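Local coordinates for protein glycoside hydrolase (Streptococcus pneumoniae serotype 4, PDB 6ORH) that probably hydrolyses alpha-L-fucosidic bonds as a family 29 glycoside hydrolase, removing fucose from host-derived glycans during breakdown of carbohydrate antigens, at residues A[19-24]-A[67-72]; A[29-34]-A[47-52]; A[76-81]-A[123-128]. The protein carries 2 engineered substitutions. All blocks are in the same frame, centred on the assembly; numbering follows the deposited sequence.

Contact 1 of 3, residues A[19-24]-A[67-72]; sequences LGDELA and GFKKLI. With EDO (1,2-ethanediol), chain L.
L23 and A24 meet F68 from two directions. L23 CB comes within 4.0 Å of F68 CD1 at an oblique angle, whereas the carbonyl oxygen of A24 lies at the ring edge, near its plane, with A24 O 3.5 Å from F68 CD1. F68 has CG beside its own backbone N (chi1 -67°), which sets the CD1 edge against A24 O of 19-24; L63 of helix 56-65, A25 and L294 also touch the ring. The end of L23 leans toward the turn before F68, its CD1 lying 3.7 Å from G67 O, and L292 of the adjoining strand also touches this leucine. A24 is small enough to let the chains come close: its CB is 4.0 Å from K70 CB. A bend at chi3 (54°) lays K70 CE against the same methyl, and NZ then goes on to a salt bridge with E167, while Y18 receives the lysine as a cation-pi partner.

To one side, D21 and K69 cross at about a right angle, their CB atoms 3.8 Å apart. The K69 amine leads away, and its CB and CG make the contact with D21. One backbone bond spans the segments, from K69 N to L23 O at 3.0 Å and nearly straight (167°); K70 N, also buried here, has no partner in the model.

G67, with positive phi, is the C-prime residue of the Schellman motif ending helix 56-65, a conformation glycine adopts easily. Chain reversal there delivers strand 70-74 beside the parallel strand 23-27, completing a beta-alpha-beta crossover of the TIM barrel.

Contact 2 of 3, residues A[29-34]-A[47-52]; sequences FGPNTF and ERFNPS. With EDO (1,2-ethanediol), chain J.
R48 and F34 meet twice, and in an unusual way: the backbone oxygen of R48 lies over one face of the F34 ring, with R48 O 3.4 Å from F34 CG, while the arginine side chain curls back to the F34 backbone. Bends at chi2 and chi3 bring the guanidinium round, and R48 NH2 donates to F34 O at 3.2 Å, approaching from well above the carbonyl plane. Y35 offers the same arginine a cation-pi contact.

Deeper in, F49 meets both F34 and F29 along the CD1-CE1-CZ side of its ring. F34 CE2 reaches F49 CD1 at 3.6 Å, and F29 CE2 touches F49 CZ at the same distance; the planes are inclined at 77° and 57°, an oblique meeting in both cases. P51 closes the group, its CB 3.7 Å from F29 CZ at that ring's edge and its CD 3.7 Å from F34 CZ. The same CD sits over the centre of one face of the F49 ring, a place that suits a compact, apolar proline, which also centres an inverse gamma turn. G30 takes backbone angles that a residue with a CB could hardly hold, and its CA can lie near F49 CE1.

F29, F34 and F49 thus form an aromatic cluster packing the long loop that follows barrel strand 23-27.

Contact 3 of 3, residues A[76-81]-A[123-128]; sequences KHHDGF and YLSPWD. With FUC (alpha-L-fucopyranose), chain C.
K76 reaches across to S125 and D128 with its amine, a buried charge that finds two acceptors here. NZ forms a salt bridge with D128 OD2 at 2.8 Å, on the anti side, tilted out of the carboxylate plane, and a hydrogen bond to S125 O at 3.0 Å. A bend at chi3 (74°) turns the otherwise extended lysine to this spot. Both carboxylate oxygens of D128 have further partners: a water that also binds G80 O donates to OD2, and OD1 accepts from the backbone N of H130 and S131. Glycine suits position 80, since a CB there would collide with D128 OD1.

Backbone and side chain of S125 serve separately. Its N donates to K76 O at 2.9 Å, extending the parallel pairing of K76 with L124. Its hydroxyl, OG anti to the backbone N, both accepts and donates: it takes the proton of H78 ND1 at 2.9 Å, close to the imidazole plane, and gives its own to W127 O at 2.6 Å on a lone pair. The H78 ND1-S125 OG bond holds the rotation of the imidazole, whose ring lies between W127 CE3 over one face and H77 CE1 over the other, with H78 CB above the indole in a CH-pi contact.

The fixed imidazole points NE2 at the bound fucose, 2.8 Å from FUC O2 and nearly in line. H77 NE2 bonds FUC O4 at 3.1 Å and more weakly O3, while Y123 OH donates to FUC O4 at 2.9 Å. H28, W39 and N171 bind the same sugar. Together they line the fucose pocket at the C-terminal end of the barrel strands, where TIM-barrel glycosidases hold their substrate.

Contacts 1 and 3 share one sheet: strand 70-74 pairs with 23-27 at the former and with 119-124, whose end lies in contact 3; the centres of the two contacts are about 23 Å apart. Contact 1, nearest the chain centre, is partly buried and chiefly apolar; contact 3 is buried yet densely polar, with the H77, H78 and Y123 side chains facing the sugar and the K76-D128 salt bridge behind. Contact 2, nested in the loop that contact 1 closes, sits farther out, with aromatic packing inside and an exposed arginine on its outer side. It adjoins contact 3, P31 resting against F81 and N32 near D79. Thus interstrand packing gives way to a sugar-binding shell, flanked by an aromatic cluster.

Contact 1 of 3, residues A[19-24]-A[67-72]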
loop_
_atom_site.group_PDB
_atom_site.type_symbol
_atom_site.label_atom_id
_atom_site.label_comp_id
_atom_site.label_asym_id
_atom_site.label_seq_id
_atom_site.Cartn_x
_atom_site.Cartn_y
_atom_site.Cartn_z
ATOM N N LEU A 19 12.884 -17.207 -6.116
ATOM C CA LEU A 19 12.543 -15.845 -6.492
ATOM C C LEU A 19 12.357 -15.756 -8.010
ATOM O O LEU A 19 11.455 -15.070 -8.483
ATOM C CB LEU A 19 13.641 -14.889 -5.991
ATOM C CG LEU A 19 13.581 -14.714 -4.464
ATOM C CD1 LEU A 19 14.862 -14.046 -3.975
ATOM C CD2 LEU A 19 12.384 -13.851 -4.112
ATOM N N GLY A 20 13.225 -16.460 -8.731
ATOM C CA GLY A 20 13.165 -16.499 -10.190
ATOM C C GLY A 20 11.887 -17.169 -10.714
ATOM O O GLY A 20 11.305 -16.758 -11.734
ATOM N N ASP A 21 11.435 -18.201 -10.014
ATOM C CA ASP A 21 10.268 -18.981 -10.421
ATOM C C ASP A 21 8.951 -18.235 -10.189
ATOM O O ASP A 21 8.005 -18.450 -10.941
ATOM C CB ASP A 21 10.251 -20.338 -9.709
ATOM C CG ASP A 21 11.222 -21.348 -10.321
ATOM O OD1 ASP A 21 11.757 -21.074 -11.428
ATOM O OD2 ASP A 21 11.464 -22.360 -9.678
ATOM N N GLU A 22 8.853 -17.455 -9.091
ATOM C CA GLU A 22 7.765 -16.510 -8.848
ATOM C C GLU A 22 6.455 -17.132 -8.354
ATOM O O GLU A 22 5.790 -16.536 -7.492
ATOM C CB GLU A 22 7.462 -15.617 -10.065
ATOM C CG GLU A 22 8.666 -14.826 -10.544
ATOM C CD GLU A 22 8.350 -13.900 -11.722
ATOM O OE1 GLU A 22 7.426 -14.228 -12.491
ATOM O OE2 GLU A 22 9.090 -12.940 -11.905
ATOM N N LEU A 23 6.003 -18.255 -8.945
ATOM C CA LEU A 23 4.646 -18.713 -8.694
ATOM C C LEU A 23 4.681 -20.155 -8.214
ATOM O O LEU A 23 5.274 -21.006 -8.867
ATOM C CB LEU A 23 3.876 -18.672 -10.023
ATOM C CG LEU A 23 3.587 -17.279 -10.553
ATOM C CD1 LEU A 23 3.005 -17.394 -11.973
ATOM C CD2 LEU A 23 2.644 -16.528 -9.607
ATOM N N ALA A 24 4.014 -20.382 -7.084
ATOM C CA ALA A 24 3.896 -21.700 -6.476
ATOM C C ALA A 24 2.437 -21.921 -6.133
ATOM O O ALA A 24 1.682 -20.977 -5.936
ATOM C CB ALA A 24 4.765 -21.806 -5.238
ATOM N N GLY A 67 1.338 -21.832 -15.350
ATOM C CA GLY A 67 2.580 -21.097 -15.060
ATOM C C GLY A 67 3.180 -21.332 -13.662
ATOM O O GLY A 67 4.164 -20.684 -13.286
ATOM N N PHE A 68 2.614 -22.267 -12.900
ATOM C CA PHE A 68 3.121 -22.566 -11.567
ATOM C C PHE A 68 4.356 -23.455 -11.694
ATOM O O PHE A 68 4.381 -24.343 -12.552
ATOM C CB PHE A 68 2.003 -23.200 -10.721
ATOM C CG PHE A 68 0.873 -22.240 -10.425
ATOM C CD1 PHE A 68 0.980 -21.376 -9.343
ATOM C CD2 PHE A 68 -0.222 -22.106 -11.278
ATOM C CE1 PHE A 68 0.008 -20.417 -9.075
ATOM C CE2 PHE A 68 -1.208 -21.159 -11.016
ATOM C CZ PHE A 68 -1.098 -20.324 -9.905
ATOM N N LYS A 69 5.370 -23.216 -10.840
ATOM C CA LYS A 69 6.667 -23.885 -10.929
ATOM C C LYS A 69 6.916 -24.802 -9.732
ATOM O O LYS A 69 7.853 -25.616 -9.761
ATOM C CB LYS A 69 7.801 -22.860 -11.065
ATOM C CG LYS A 69 7.625 -21.913 -12.244
ATOM C CD LYS A 69 7.578 -22.692 -13.539
ATOM C CE LYS A 69 7.412 -21.778 -14.737
ATOM N NZ LYS A 69 7.022 -22.541 -15.951
ATOM N N LYS A 70 5.993 -24.771 -8.763
ATOM C CA LYS A 70 6.129 -25.573 -7.560
ATOM C C LYS A 70 4.730 -25.845 -7.019
ATOM O O LYS A 70 3.833 -25.025 -7.174
ATOM C CB LYS A 70 6.978 -24.828 -6.524
ATOM C CG LYS A 70 7.150 -25.543 -5.184
ATOM C CD LYS A 70 8.324 -24.988 -4.364
ATOM C CE LYS A 70 8.264 -23.493 -4.161
ATOM N NZ LYS A 70 9.538 -23.032 -3.550
ATOM N N LEU A 71 4.548 -27.049 -6.466
ATOM C CA LEU A 71 3.283 -27.484 -5.880
ATOM C C LEU A 71 3.580 -27.945 -4.452
ATOM O O LEU A 71 4.337 -28.919 -4.277
ATOM C CB LEU A 71 2.741 -28.639 -6.750
ATOM C CG LEU A 71 1.376 -29.238 -6.393
ATOM C CD1 LEU A 71 0.953 -30.244 -7.458
ATOM C CD2 LEU A 71 1.333 -29.915 -5.008
ATOM N N ILE A 72 3.012 -27.214 -3.469
ATOM C CA ILE A 72 3.147 -27.579 -2.061
ATOM C C ILE A 72 1.898 -28.331 -1.606
ATOM O O ILE A 72 0.814 -27.769 -1.532
ATOM C CB ILE A 72 3.459 -26.343 -1.196
ATOM C CG1 ILE A 72 4.650 -25.568 -1.774
ATOM C CG2 ILE A 72 3.726 -26.766 0.253
ATOM C CD1 ILE A 72 5.072 -24.358 -0.951
HETATM C C1 EDO L . 9.958 -13.040 -6.632
HETATM O O1 EDO L . 9.476 -14.328 -6.813
HETATM C C2 EDO L . 9.223 -12.291 -7.653
HETATM O O2 EDO L . 9.453 -10.978 -7.602
#

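Contact 2 of 3, residues A[29-34]-A[47-52]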
loop_
_atom_site.group_PDB
_atom_site.type_symbol
_atom_site.label_atom_id
_atom_site.label_comp_id
_atom_site.label_asym_id
_atom_site.label_seq_id
_atom_site.Cartn_x
_atom_site.Cartn_y
_atom_site.Cartn_z
ATOM N N PHE A 29 -6.264 -30.338 0.876
ATOM C CA PHE A 29 -7.278 -31.350 0.594
ATOM C C PHE A 29 -7.197 -32.394 1.700
ATOM O O PHE A 29 -6.116 -32.678 2.215
ATOM C CB PHE A 29 -6.956 -32.000 -0.753
ATOM C CG PHE A 29 -7.888 -33.126 -1.144
ATOM C CD1 PHE A 29 -9.213 -32.855 -1.451
ATOM C CD2 PHE A 29 -7.445 -34.435 -1.172
ATOM C CE1 PHE A 29 -10.083 -33.881 -1.811
ATOM C CE2 PHE A 29 -8.302 -35.465 -1.553
ATOM C CZ PHE A 29 -9.630 -35.184 -1.845
ATOM N N GLY A 30 -8.350 -32.926 2.121
ATOM C CA GLY A 30 -8.315 -33.963 3.135
ATOM C C GLY A 30 -9.700 -34.141 3.747
ATOM O O GLY A 30 -10.684 -33.749 3.137
ATOM N N PRO A 31 -9.783 -34.711 4.959
ATOM C CA PRO A 31 -11.056 -34.841 5.673
ATOM C C PRO A 31 -11.848 -33.538 5.744
ATOM O O PRO A 31 -13.065 -33.550 5.615
ATOM C CB PRO A 31 -10.595 -35.290 7.058
ATOM C CG PRO A 31 -9.356 -36.117 6.771
ATOM C CD PRO A 31 -8.654 -35.295 5.703
ATOM N N ASN A 32 -11.167 -32.398 5.931
ATOM C CA ASN A 32 -11.879 -31.128 6.007
ATOM C C ASN A 32 -12.727 -30.883 4.769
ATOM O O ASN A 32 -13.748 -30.197 4.851
ATOM C CB ASN A 32 -10.939 -29.940 6.266
ATOM C CG ASN A 32 -10.334 -29.985 7.648
ATOM O OD1 ASN A 32 -10.705 -30.823 8.467
ATOM N ND2 ASN A 32 -9.408 -29.070 7.927
ATOM N N THR A 33 -12.284 -31.378 3.600
ATOM C CA THR A 33 -13.020 -31.175 2.360
ATOM C C THR A 33 -14.368 -31.889 2.473
ATOM O O THR A 33 -15.340 -31.403 1.897
ATOM C CB THR A 33 -12.247 -31.725 1.150
ATOM O OG1 THR A 33 -10.897 -31.238 1.245
ATOM C CG2 THR A 33 -12.842 -31.360 -0.198
ATOM N N PHE A 34 -14.365 -33.048 3.145
ATOM C CA PHE A 34 -15.575 -33.857 3.261
ATOM C C PHE A 34 -16.451 -33.389 4.422
ATOM O O PHE A 34 -17.662 -33.633 4.418
ATOM C CB PHE A 34 -15.211 -35.341 3.343
ATOM C CG PHE A 34 -14.622 -35.835 2.048
ATOM C CD1 PHE A 34 -15.442 -36.275 1.016
ATOM C CD2 PHE A 34 -13.246 -35.803 1.841
ATOM C CE1 PHE A 34 -14.903 -36.689 -0.193
ATOM C CE2 PHE A 34 -12.708 -36.209 0.628
ATOM C CZ PHE A 34 -13.535 -36.648 -0.387
ATOM N N GLU A 47 -13.729 -43.160 7.024
ATOM C CA GLU A 47 -14.622 -43.725 6.017
ATOM C C GLU A 47 -15.203 -42.633 5.113
ATOM O O GLU A 47 -15.621 -42.925 3.991
ATOM C CB GLU A 47 -15.713 -44.603 6.643
ATOM C CG GLU A 47 -15.174 -45.656 7.595
ATOM C CD GLU A 47 -14.638 -46.946 6.989
ATOM O OE1 GLU A 47 -14.754 -47.125 5.759
ATOM O OE2 GLU A 47 -14.098 -47.771 7.753
ATOM N N ARG A 48 -15.210 -41.375 5.587
ATOM C CA ARG A 48 -15.759 -40.272 4.802
ATOM C C ARG A 48 -14.780 -39.836 3.701
ATOM O O ARG A 48 -15.176 -39.154 2.755
ATOM C CB ARG A 48 -16.130 -39.087 5.704
ATOM C CG ARG A 48 -17.277 -39.350 6.675
ATOM C CD ARG A 48 -18.628 -38.892 6.165
ATOM N NE ARG A 48 -18.725 -37.445 5.993
ATOM C CZ ARG A 48 -19.099 -36.590 6.946
ATOM N NH1 ARG A 48 -19.424 -37.031 8.145
ATOM N NH2 ARG A 48 -19.150 -35.293 6.699
ATOM N N PHE A 49 -13.510 -40.240 3.819
ATOM C CA PHE A 49 -12.494 -39.830 2.847
ATOM C C PHE A 49 -12.533 -40.770 1.637
ATOM O O PHE A 49 -11.832 -41.793 1.623
ATOM C CB PHE A 49 -11.097 -39.775 3.493
ATOM C CG PHE A 49 -10.043 -39.208 2.577
ATOM C CD1 PHE A 49 -9.972 -37.834 2.344
ATOM C CD2 PHE A 49 -9.180 -40.050 1.885
ATOM C CE1 PHE A 49 -9.057 -37.329 1.426
ATOM C CE2 PHE A 49 -8.230 -39.539 1.010
ATOM C CZ PHE A 49 -8.167 -38.172 0.800
ATOM N N ASN A 50 -13.301 -40.386 0.602
ATOM C CA ASN A 50 -13.434 -41.210 -0.597
ATOM C C ASN A 50 -13.615 -40.371 -1.864
ATOM O O ASN A 50 -14.665 -40.377 -2.504
ATOM C CB ASN A 50 -14.465 -42.339 -0.474
ATOM C CG ASN A 50 -14.400 -43.279 -1.662
ATOM O OD1 ASN A 50 -13.413 -43.307 -2.415
ATOM N ND2 ASN A 50 -15.463 -44.037 -1.859
ATOM N N PRO A 51 -12.581 -39.621 -2.296
ATOM C CA PRO A 51 -12.619 -38.922 -3.588
ATOM C C PRO A 51 -12.393 -39.856 -4.785
ATOM O O PRO A 51 -11.270 -39.954 -5.339
ATOM C CB PRO A 51 -11.424 -37.965 -3.471
ATOM C CG PRO A 51 -10.446 -38.750 -2.592
ATOM C CD PRO A 51 -11.319 -39.428 -1.556
ATOM N N SER A 52 -13.472 -40.501 -5.234
ATOM C CA SER A 52 -13.328 -41.589 -6.194
ATOM C C SER A 52 -12.925 -41.097 -7.584
ATOM O O SER A 52 -12.399 -41.885 -8.379
ATOM C CB SER A 52 -14.576 -42.422 -6.277
ATOM O OG SER A 52 -15.670 -41.589 -6.621
HETATM C C1 EDO J . -9.167 -42.033 -10.532
HETATM O O1 EDO J . -9.602 -41.638 -9.265
HETATM C C2 EDO J . -10.343 -42.522 -11.240
HETATM O O2 EDO J . -10.990 -43.431 -10.380
#

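Contact 3 of 3, residues A[76-81]-A[123-128]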
loop_
_atom_site.group_PDB
_atom_site.type_symbol
_atom_site.label_atom_id
_atom_site.label_comp_id
_atom_site.label_asym_id
_atom_site.label_seq_id
_atom_site.Cartn_x
_atom_site.Cartn_y
_atom_site.Cartn_z
ATOM N N LYS A 76 -0.550 -33.708 5.830
ATOM C CA LYS A 76 -1.188 -33.847 7.130
ATOM C C LYS A 76 -1.541 -32.452 7.627
ATOM O O LYS A 76 -0.641 -31.627 7.839
ATOM C CB LYS A 76 -0.266 -34.501 8.165
ATOM C CG LYS A 76 -1.000 -34.911 9.447
ATOM C CD LYS A 76 -0.045 -35.188 10.605
ATOM C CE LYS A 76 0.542 -33.902 11.168
ATOM N NZ LYS A 76 1.355 -34.144 12.390
ATOM N N HIS A 77 -2.844 -32.181 7.775
ATOM C CA HIS A 77 -3.241 -30.882 8.318
ATOM C C HIS A 77 -3.338 -30.990 9.839
ATOM O O HIS A 77 -2.921 -31.990 10.403
ATOM C CB HIS A 77 -4.528 -30.399 7.615
ATOM C CG HIS A 77 -4.696 -28.918 7.691
ATOM N ND1 HIS A 77 -5.565 -28.334 8.606
ATOM C CD2 HIS A 77 -4.127 -27.901 7.005
ATOM C CE1 HIS A 77 -5.514 -27.024 8.474
ATOM N NE2 HIS A 77 -4.645 -26.727 7.507
ATOM N N HIS A 78 -3.890 -29.961 10.503
ATOM C CA HIS A 78 -3.900 -29.961 11.967
ATOM C C HIS A 78 -4.703 -31.139 12.534
ATOM O O HIS A 78 -4.440 -31.594 13.639
ATOM C CB HIS A 78 -4.552 -28.666 12.489
ATOM C CG HIS A 78 -4.001 -27.384 11.948
ATOM N ND1 HIS A 78 -2.636 -27.167 11.714
ATOM C CD2 HIS A 78 -4.617 -26.215 11.662
ATOM C CE1 HIS A 78 -2.466 -25.922 11.271
ATOM N NE2 HIS A 78 -3.663 -25.308 11.227
ATOM N N ASP A 79 -5.685 -31.622 11.781
ATOM C CA ASP A 79 -6.512 -32.749 12.218
ATOM C C ASP A 79 -5.705 -34.046 12.356
ATOM O O ASP A 79 -6.161 -35.006 12.982
ATOM C CB ASP A 79 -7.667 -32.945 11.242
ATOM C CG ASP A 79 -7.204 -33.143 9.812
ATOM O OD1 ASP A 79 -6.854 -34.304 9.457
ATOM O OD2 ASP A 79 -7.166 -32.138 9.081
ATOM N N GLY A 80 -4.513 -34.114 11.743
ATOM C CA GLY A 80 -3.595 -35.224 11.979
ATOM C C GLY A 80 -3.797 -36.427 11.051
ATOM O O GLY A 80 -3.088 -37.417 11.156
ATOM N N PHE A 81 -4.763 -36.371 10.150
ATOM C CA PHE A 81 -4.960 -37.468 9.206
ATOM C C PHE A 81 -3.904 -37.419 8.098
ATOM O O PHE A 81 -3.787 -36.405 7.404
ATOM C CB PHE A 81 -6.384 -37.393 8.662
ATOM C CG PHE A 81 -6.759 -38.561 7.790
ATOM C CD1 PHE A 81 -7.042 -39.801 8.354
ATOM C CD2 PHE A 81 -6.797 -38.432 6.410
ATOM C CE1 PHE A 81 -7.414 -40.878 7.562
ATOM C CE2 PHE A 81 -7.167 -39.516 5.620
ATOM C CZ PHE A 81 -7.457 -40.732 6.196
ATOM N N TYR A 123 3.748 -30.132 3.131
ATOM C CA TYR A 123 3.243 -29.464 4.337
ATOM C C TYR A 123 2.840 -30.558 5.313
ATOM O O TYR A 123 1.970 -31.378 5.003
ATOM C CB TYR A 123 2.078 -28.546 3.944
ATOM C CG TYR A 123 1.197 -27.924 5.019
ATOM C CD1 TYR A 123 0.532 -28.705 5.959
ATOM C CD2 TYR A 123 0.866 -26.574 4.922
ATOM C CE1 TYR A 123 -0.295 -28.108 6.903
ATOM C CE2 TYR A 123 0.002 -25.976 5.826
ATOM C CZ TYR A 123 -0.583 -26.752 6.817
ATOM O OH TYR A 123 -1.492 -26.205 7.695
ATOM N N LEU A 124 3.504 -30.569 6.475
ATOM C CA LEU A 124 3.259 -31.563 7.511
ATOM C C LEU A 124 3.002 -30.794 8.801
ATOM O O LEU A 124 3.927 -30.199 9.356
ATOM C CB LEU A 124 4.514 -32.437 7.641
ATOM C CG LEU A 124 4.440 -33.630 8.593
ATOM C CD1 LEU A 124 3.567 -34.742 8.012
ATOM C CD2 LEU A 124 5.868 -34.172 8.806
ATOM N N SER A 125 1.745 -30.759 9.251
ATOM C CA SER A 125 1.411 -29.859 10.349
ATOM C C SER A 125 2.165 -30.168 11.654
ATOM O O SER A 125 2.026 -31.268 12.197
ATOM C CB SER A 125 -0.082 -29.839 10.579
ATOM O OG SER A 125 -0.406 -28.992 11.694
ATOM N N PRO A 126 2.903 -29.216 12.273
ATOM C CA PRO A 126 3.445 -29.455 13.620
ATOM C C PRO A 126 2.327 -29.688 14.646
ATOM O O PRO A 126 2.402 -30.667 15.393
ATOM C CB PRO A 126 4.268 -28.182 13.888
ATOM C CG PRO A 126 4.671 -27.765 12.485
ATOM C CD PRO A 126 3.379 -27.942 11.694
ATOM N N TRP A 127 1.330 -28.789 14.708
ATOM C CA TRP A 127 0.179 -29.069 15.583
ATOM C C TRP A 127 -0.557 -30.310 15.071
ATOM O O TRP A 127 -0.940 -30.372 13.889
ATOM C CB TRP A 127 -0.746 -27.839 15.638
ATOM C CG TRP A 127 -2.009 -28.055 16.422
ATOM C CD1 TRP A 127 -2.197 -28.869 17.498
ATOM C CD2 TRP A 127 -3.282 -27.458 16.126
ATOM N NE1 TRP A 127 -3.514 -28.819 17.892
ATOM C CE2 TRP A 127 -4.197 -27.950 17.085
ATOM C CE3 TRP A 127 -3.716 -26.514 15.192
ATOM C CZ2 TRP A 127 -5.532 -27.541 17.089
ATOM C CZ3 TRP A 127 -5.040 -26.117 15.184
ATOM C CH2 TRP A 127 -5.934 -26.619 16.141
ATOM N N ASP A 128 -0.770 -31.293 15.967
ATOM C CA ASP A 128 -1.478 -32.508 15.594
ATOM C C ASP A 128 -2.578 -32.762 16.627
ATOM O O ASP A 128 -2.274 -33.124 17.773
ATOM C CB ASP A 128 -0.481 -33.678 15.528
ATOM C CG ASP A 128 -1.060 -34.912 14.878
ATOM O OD1 ASP A 128 -2.232 -35.238 15.168
ATOM O OD2 ASP A 128 -0.344 -35.529 14.070
HETATM C C1 FUC C . -2.917 -21.512 8.952
HETATM C C2 FUC C . -3.677 -22.823 9.059
HETATM C C3 FUC C . -4.658 -22.884 7.893
HETATM C C4 FUC C . -3.889 -22.935 6.569
HETATM C C5 FUC C . -2.988 -21.677 6.497
HETATM C C6 FUC C . -2.044 -21.715 5.309
HETATM O O2 FUC C . -4.388 -22.801 10.309
HETATM O O3 FUC C . -5.483 -24.053 8.039
HETATM O O4 FUC C . -3.124 -24.172 6.518
HETATM O O5 FUC C . -2.170 -21.505 7.723
HETATM O O HOH W 1 -1.125 -37.878 13.075
#